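Ribulose bisphosphate carboxylase (Hyperthermus butylicus DSM 5456, PDB 6HUN) probably adds carbon dioxide and water to ribulose 1,5-bisphosphate to yield two molecules of 3-phosphoglycerate, and probably serves in an archaeal AMP degradation pathway. Local coordinates at residues A[36-41]-A[139-144]. Numbering follows the deposited sequence.
Sequences PGKDEV and DVYFPP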
ATOM      1  N   PRO A  36      21.620  -4.279  21.420  1.00 59.14           N
ATOM      2  CA  PRO A  36      20.367  -5.033  21.502  1.00 56.29           C
ATOM      3  C   PRO A  36      20.653  -6.527  21.631  1.00 64.17           C
ATOM      4  O   PRO A  36      21.610  -7.050  21.056  1.00 65.46           O
ATOM      5  CB  PRO A  36      19.663  -4.703  20.171  1.00 51.66           C
ATOM      6  CG  PRO A  36      20.804  -4.402  19.222  1.00 55.00           C
ATOM      7  CD  PRO A  36      21.873  -3.721  20.088  1.00 54.36           C
ATOM      8  N   GLY A  37      19.812  -7.222  22.394  1.00 63.35           N
ATOM      9  CA  GLY A  37      19.882  -8.672  22.434  1.00 66.74           C
ATOM     10  C   GLY A  37      19.405  -9.276  21.120  1.00 64.28           C
ATOM     11  O   GLY A  37      19.226  -8.592  20.115  1.00 57.91           O
ATOM     12  N   LYS A  38      19.201 -10.596  21.130  1.00 63.66           N
ATOM     13  CA  LYS A  38      18.579 -11.239  19.972  1.00 59.17           C
ATOM     14  C   LYS A  38      17.056 -11.131  20.005  1.00 52.88           C
ATOM     15  O   LYS A  38      16.404 -11.605  19.063  1.00 57.17           O
ATOM     16  CB  LYS A  38      18.997 -12.729  19.874  1.00 64.86           C
ATOM     17  CG  LYS A  38      20.306 -13.039  19.089  1.00 65.26           C
ATOM     18  CD  LYS A  38      20.482 -12.156  17.838  1.00 65.64           C
ATOM     19  CE  LYS A  38      20.009 -12.836  16.526  1.00 66.51           C
ATOM     20  NZ  LYS A  38      19.952 -11.905  15.329  1.00 64.72           N
ATOM     21  N   ASP A  39      16.476 -10.502  21.039  1.00 53.30           N
ATOM     22  CA  ASP A  39      15.029 -10.495  21.274  1.00 53.86           C
ATOM     23  C   ASP A  39      14.348  -9.159  20.967  1.00 49.96           C
ATOM     24  O   ASP A  39      13.196  -8.961  21.352  1.00 49.79           O
ATOM     25  CB  ASP A  39      14.732 -10.863  22.720  1.00 62.34           C
ATOM     26  CG  ASP A  39      15.432  -9.944  23.709  1.00 72.07           C
ATOM     27  OD1 ASP A  39      16.433  -9.294  23.305  1.00 73.52           O
ATOM     28  OD2 ASP A  39      14.998  -9.886  24.892  1.00 77.42           O
ATOM     29  N   GLU A  40      15.031  -8.232  20.318  1.00 51.37           N
ATOM     30  CA  GLU A  40      14.468  -6.944  19.949  1.00 46.16           C
ATOM     31  C   GLU A  40      14.294  -6.941  18.442  1.00 42.29           C
ATOM     32  O   GLU A  40      15.053  -7.600  17.731  1.00 41.67           O
ATOM     33  CB  GLU A  40      15.401  -5.813  20.370  1.00 47.64           C
ATOM     34  CG  GLU A  40      15.649  -5.686  21.889  1.00 56.39           C
ATOM     35  CD  GLU A  40      15.884  -4.233  22.250  1.00 64.54           C
ATOM     36  OE1 GLU A  40      17.075  -3.831  22.270  1.00 73.29           O
ATOM     37  OE2 GLU A  40      14.897  -3.469  22.444  1.00 66.25           O
ATOM     38  N   VAL A  41      13.283  -6.226  17.958  1.00 39.90           N
ATOM     39  CA  VAL A  41      13.220  -5.938  16.520  1.00 36.45           C
ATOM     40  C   VAL A  41      14.294  -4.923  16.181  1.00 36.22           C
ATOM     41  O   VAL A  41      14.475  -3.937  16.899  1.00 42.91           O
ATOM     42  CB  VAL A  41      11.834  -5.401  16.128  1.00 34.29           C
ATOM     43  CG1 VAL A  41      11.853  -4.781  14.640  1.00 30.95           C
ATOM     44  CG2 VAL A  41      10.781  -6.452  16.319  1.00 34.43           C
ATOM     45  N   ASP A 139      15.977  -3.186   5.757  1.00 21.90           N
ATOM     46  CA  ASP A 139      15.724  -4.513   6.268  1.00 24.79           C
ATOM     47  C   ASP A 139      15.246  -4.384   7.708  1.00 27.17           C
ATOM     48  O   ASP A 139      15.508  -3.388   8.379  1.00 24.80           O
ATOM     49  CB  ASP A 139      17.019  -5.364   6.227  1.00 25.27           C
ATOM     50  CG  ASP A 139      16.735  -6.871   6.350  1.00 28.67           C
ATOM     51  OD1 ASP A 139      15.529  -7.254   6.398  1.00 26.79           O
ATOM     52  OD2 ASP A 139      17.725  -7.650   6.311  1.00 31.43           O
ATOM     53  N   VAL A 140      14.632  -5.454   8.199  1.00 24.07           N
ATOM     54  CA  VAL A 140      14.161  -5.498   9.591  1.00 23.86           C
ATOM     55  C   VAL A 140      14.390  -6.909  10.036  1.00 26.51           C
ATOM     56  O   VAL A 140      14.011  -7.840   9.319  1.00 28.80           O
ATOM     57  CB  VAL A 140      12.669  -5.117   9.734  1.00 22.78           C
ATOM     58  CG1 VAL A 140      12.229  -5.250  11.203  1.00 25.38           C
ATOM     59  CG2 VAL A 140      12.455  -3.657   9.311  1.00 21.48           C
ATOM     60  N   TYR A 141      15.025  -7.043  11.212  1.00 28.03           N
ATOM     61  CA  TYR A 141      15.256  -8.325  11.847  1.00 30.09           C
ATOM     62  C   TYR A 141      14.093  -8.563  12.785  1.00 30.93           C
ATOM     63  O   TYR A 141      13.783  -7.696  13.626  1.00 31.77           O
ATOM     64  CB  TYR A 141      16.550  -8.297  12.645  1.00 32.81           C
ATOM     65  CG  TYR A 141      16.551  -9.368  13.746  1.00 35.65           C
ATOM     66  CD1 TYR A 141      16.778 -10.686  13.415  1.00 39.83           C
ATOM     67  CD2 TYR A 141      16.277  -9.053  15.065  1.00 37.85           C
ATOM     68  CE1 TYR A 141      16.806 -11.714  14.403  1.00 41.54           C
ATOM     69  CE2 TYR A 141      16.275 -10.091  16.101  1.00 40.80           C
ATOM     70  CZ  TYR A 141      16.535 -11.403  15.718  1.00 42.60           C
ATOM     71  OH  TYR A 141      16.551 -12.443  16.626  1.00 44.17           O
ATOM     72  N   PHE A 142      13.454  -9.722  12.633  1.00 30.88           N
ATOM     73  CA  PHE A 142      12.330 -10.115  13.469  1.00 31.87           C
ATOM     74  C   PHE A 142      12.805 -11.180  14.448  1.00 34.97           C
ATOM     75  O   PHE A 142      13.285 -12.226  13.994  1.00 35.32           O
ATOM     76  CB  PHE A 142      11.180 -10.645  12.629  1.00 29.88           C
ATOM     77  CG  PHE A 142      10.598  -9.599  11.730  1.00 32.30           C
ATOM     78  CD1 PHE A 142       9.810  -8.606  12.273  1.00 36.26           C
ATOM     79  CD2 PHE A 142      10.919  -9.551  10.414  1.00 33.51           C
ATOM     80  CE1 PHE A 142       9.285  -7.594  11.457  1.00 36.23           C
ATOM     81  CE2 PHE A 142      10.364  -8.553   9.577  1.00 29.31           C
ATOM     82  CZ  PHE A 142       9.577  -7.587  10.118  1.00 31.95           C
ATOM     83  N   PRO A 143      12.701 -10.969  15.760  1.00 37.44           N
ATOM     84  CA  PRO A 143      13.126 -12.049  16.725  1.00 40.77           C
ATOM     85  C   PRO A 143      12.123 -13.181  16.760  1.00 41.06           C
ATOM     86  O   PRO A 143      10.954 -13.002  16.399  1.00 39.25           O
ATOM     87  CB  PRO A 143      13.183 -11.326  18.072  1.00 43.30           C
ATOM     88  CG  PRO A 143      12.224 -10.212  17.965  1.00 41.41           C
ATOM     89  CD  PRO A 143      12.241  -9.755  16.472  1.00 37.72           C
ATOM     90  N   PRO A 144      12.538 -14.380  17.239  1.00 43.63           N
ATOM     91  CA  PRO A 144      11.655 -15.544  17.167  1.00 44.01           C
ATOM     92  C   PRO A 144      10.300 -15.333  17.800  1.00 44.26           C
ATOM     93  O   PRO A 144       9.315 -15.867  17.304  1.00 43.12           O
ATOM     94  CB  PRO A 144      12.458 -16.639  17.928  1.00 47.61           C
ATOM     95  CG  PRO A 144      13.856 -16.252  17.755  1.00 47.96           C
ATOM     96  CD  PRO A 144      13.903 -14.729  17.654  1.00 46.10           C
TER
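Asp139 OD1 is gripped twice. Val140 N donates to Asp139 OD1 at 2.7 Å, a bent bond (136°) that comes from above the carboxylate plane. Lys317 NZ of helix 312-322 adds a salt bridge. Asp139 lies near the end of strand 132-141, in the mixed sheet of the Rubisco N-terminal domain. That strand pairs antiparallel with strand 41-49, and the contact lies where the loop leading into 41-49 meets the end of 132-141. The main tie is Tyr141, whose CG stands anti to its backbone N (chi1 157°), so its hydroxyl end reaches the loop. Tyr141 OH donates to Lys38 O at 2.6 Å, in the carbonyl plane and on a lone pair. The Lys38 side chain, bent at chi2 and chi3, curls back to the same ring. Lys38 NZ sits 3.8 Å from the Tyr141 ring centroid, 32° off the normal, in an off-centre cation-pi contact. Glu40 O faces the ring edge, 3.2 Å from Tyr141 CE2; it is buried and has no hydrogen-bond partner. A leucine at Tyr141 would remove the hydroxyl and the ring, and would probably loosen the hold on Lys38 O and on the ammonium group. Pro143, the N-cap of helix 144-147, points its CB toward the loop, 3.4 Å from Lys38 O. Pro143 CD packs against Val41 CG2 at 3.6 Å. The Val41 CA-H also points at Tyr141 O, with CA to O at 3.4 Å. The two valines cross obliquely, and Val41 CG1 presses on Val140 CG1 at 3.5 Å, tighter than normal van der Waals contact.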